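Putative tetrapyrrole (Corrin/porphyrin) methylase (Bacteroides fragilis, PDB 3FFY) probably catalyses, as the full-length RsmI enzyme, S-adenosylmethionine-dependent 2'-O-methylation of cytidine 1402 in 16S rRNA, this chain being its C-terminal part. Local coordinates at residues T60-A63 with E64-P68. Sequence-based numbering, arbitrary orientation.
Sequences TQFA and EYFGP
Phe-62 and Phe-66, one helical turn apart, form an offset edge-to-face pair. The edge of Phe-66 is turned toward the face of Phe-62, with ring planes at 76°. Phe-66 CE2 comes 3.7 Å from Phe-62 CD1. Both side chains leave with CG beside the backbone N (chi1 -81° and -54°), which sends the two rings off the same flank of the helix in one direction. Phe-66 N also donates to Phe-62 O at 2.6 Å, the helix bond between the same two residues. The Tyr-65 ring meets Gln-61 O at its edge, with CD1 3.2 Å from that oxygen, which also accepts from Tyr-65 N. Glu-64 CG stands beside its own backbone N, 3.4 Å from Thr-60 O, and the chain beyond is extended. The helix ends at Phe-66; Gly-67 is the first residue to leave it, with positive phi. Gly-67 N still reaches Ala-63 O (2.9 Å), but from above the carbonyl plane. Pro-68 CB lies 4.3 Å from Ala-63 CB, a loose apolar contact. This is the C-terminal end of helix 55-66. Phe-62 and Phe-66 pack on Leu-110 of strand 106-110, Gln-61 and Tyr-65 touch Met-33 of helix 32-38, and Ala-63 and Pro-68 meet helix 90-99.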
ATOM      1  N   THR A  60      -3.516  -5.725  20.156  1.00 28.71           N
ATOM      2  CA  THR A  60      -3.028  -5.593  21.518  1.00 28.44           C
ATOM      3  C   THR A  60      -2.283  -6.855  21.932  1.00 28.52           C
ATOM      4  O   THR A  60      -1.166  -6.807  22.440  1.00 27.89           O
ATOM      5  CB  THR A  60      -4.160  -5.278  22.490  1.00 28.70           C
ATOM      6  OG1 THR A  60      -4.808  -4.075  22.032  1.00 28.75           O
ATOM      7  CG2 THR A  60      -3.589  -5.068  23.841  1.00 25.24           C
ATOM      8  N   GLN A  61      -2.885  -8.001  21.673  1.00 28.97           N
ATOM      9  CA  GLN A  61      -2.224  -9.248  22.047  1.00 28.94           C
ATOM     10  C   GLN A  61      -0.965  -9.496  21.211  1.00 28.90           C
ATOM     11  O   GLN A  61       0.008 -10.048  21.709  1.00 29.44           O
ATOM     12  CB  GLN A  61      -3.206 -10.408  21.929  1.00 29.34           C
ATOM     13  CG  GLN A  61      -4.389 -10.219  22.865  1.00 28.42           C
ATOM     14  CD  GLN A  61      -5.310 -11.428  22.900  1.00 29.16           C
ATOM     15  OE1 GLN A  61      -5.906 -11.805  21.891  1.00 25.52           O
ATOM     16  NE2 GLN A  61      -5.427 -12.042  24.069  1.00 29.32           N
ATOM     17  N   PHE A  62      -1.002  -9.132  19.935  1.00 28.56           N
ATOM     18  CA  PHE A  62       0.199  -9.152  19.108  1.00 28.81           C
ATOM     19  C   PHE A  62       1.322  -8.332  19.793  1.00 28.93           C
ATOM     20  O   PHE A  62       2.500  -8.775  19.864  1.00 27.95           O
ATOM     21  CB  PHE A  62      -0.100  -8.597  17.691  1.00 28.55           C
ATOM     22  CG  PHE A  62      -0.743  -9.591  16.725  1.00 29.53           C
ATOM     23  CD1 PHE A  62      -1.214 -10.835  17.140  1.00 29.93           C
ATOM     24  CD2 PHE A  62      -0.900  -9.250  15.374  1.00 27.73           C
ATOM     25  CE1 PHE A  62      -1.771 -11.702  16.242  1.00 30.11           C
ATOM     26  CE2 PHE A  62      -1.438 -10.116  14.498  1.00 27.58           C
ATOM     27  CZ  PHE A  62      -1.894 -11.331  14.906  1.00 28.53           C
ATOM     28  N   ALA A  63       0.984  -7.137  20.303  1.00 28.90           N
ATOM     29  CA  ALA A  63       1.993  -6.316  21.008  1.00 28.71           C
ATOM     30  C   ALA A  63       2.483  -7.063  22.227  1.00 29.51           C
ATOM     31  O   ALA A  63       3.670  -7.059  22.541  1.00 28.85           O
ATOM     32  CB  ALA A  63       1.415  -4.936  21.432  1.00 27.42           C
ATOM     33  N   GLU A  64       1.573  -7.708  22.944  1.00 30.68           N
ATOM     34  CA  GLU A  64       2.004  -8.416  24.152  1.00 30.92           C
ATOM     35  C   GLU A  64       2.966  -9.555  23.796  1.00 31.52           C
ATOM     36  O   GLU A  64       3.986  -9.714  24.442  1.00 31.63           O
ATOM     37  CB  GLU A  64       0.806  -8.931  24.928  1.00 30.78           C
ATOM     38  CG  GLU A  64      -0.091  -7.851  25.462  1.00 31.60           C
ATOM     39  CD  GLU A  64      -1.324  -8.426  26.106  1.00 33.54           C
ATOM     40  OE1 GLU A  64      -1.594  -9.621  25.931  1.00 37.00           O
ATOM     41  OE2 GLU A  64      -2.039  -7.714  26.801  1.00 36.53           O
ATOM     42  N   TYR A  65       2.656 -10.324  22.749  1.00 32.08           N
ATOM     43  CA  TYR A  65       3.463 -11.513  22.347  1.00 32.19           C
ATOM     44  C   TYR A  65       4.678 -11.214  21.453  1.00 31.99           C
ATOM     45  O   TYR A  65       5.702 -11.891  21.553  1.00 32.62           O
ATOM     46  CB  TYR A  65       2.581 -12.539  21.603  1.00 32.80           C
ATOM     47  CG  TYR A  65       1.757 -13.398  22.506  1.00 33.81           C
ATOM     48  CD1 TYR A  65       0.572 -12.933  23.058  1.00 34.93           C
ATOM     49  CD2 TYR A  65       2.200 -14.680  22.860  1.00 37.88           C
ATOM     50  CE1 TYR A  65      -0.171 -13.728  23.921  1.00 36.32           C
ATOM     51  CE2 TYR A  65       1.457 -15.497  23.727  1.00 36.95           C
ATOM     52  CZ  TYR A  65       0.279 -15.018  24.246  1.00 36.48           C
ATOM     53  OH  TYR A  65      -0.435 -15.829  25.076  1.00 39.42           O
ATOM     54  N   PHE A  66       4.566 -10.237  20.568  1.00 30.64           N
ATOM     55  CA  PHE A  66       5.638  -9.959  19.636  1.00 30.73           C
ATOM     56  C   PHE A  66       6.393  -8.690  19.958  1.00 30.00           C
ATOM     57  O   PHE A  66       7.477  -8.462  19.403  1.00 30.53           O
ATOM     58  CB  PHE A  66       5.078  -9.893  18.221  1.00 30.75           C
ATOM     59  CG  PHE A  66       4.310 -11.106  17.855  1.00 33.30           C
ATOM     60  CD1 PHE A  66       4.948 -12.336  17.752  1.00 38.07           C
ATOM     61  CD2 PHE A  66       2.944 -11.055  17.698  1.00 34.89           C
ATOM     62  CE1 PHE A  66       4.225 -13.482  17.456  1.00 38.78           C
ATOM     63  CE2 PHE A  66       2.206 -12.202  17.411  1.00 36.08           C
ATOM     64  CZ  PHE A  66       2.845 -13.406  17.284  1.00 37.63           C
ATOM     65  N   GLY A  67       5.824  -7.849  20.826  1.00 29.20           N
ATOM     66  CA  GLY A  67       6.466  -6.594  21.227  1.00 28.23           C
ATOM     67  C   GLY A  67       5.824  -5.416  20.518  1.00 28.08           C
ATOM     68  O   GLY A  67       5.537  -5.513  19.321  1.00 27.53           O
ATOM     69  N   PRO A  68       5.590  -4.288  21.236  1.00 28.45           N
ATOM     70  CA  PRO A  68       4.859  -3.127  20.613  1.00 29.18           C
ATOM     71  C   PRO A  68       5.584  -2.473  19.414  1.00 28.87           C
ATOM     72  O   PRO A  68       4.977  -1.767  18.613  1.00 29.07           O
ATOM     73  CB  PRO A  68       4.699  -2.110  21.766  1.00 29.15           C
ATOM     74  CG  PRO A  68       5.558  -2.610  22.872  1.00 30.05           C
ATOM     75  CD  PRO A  68       5.814  -4.097  22.670  1.00 28.71           C
TER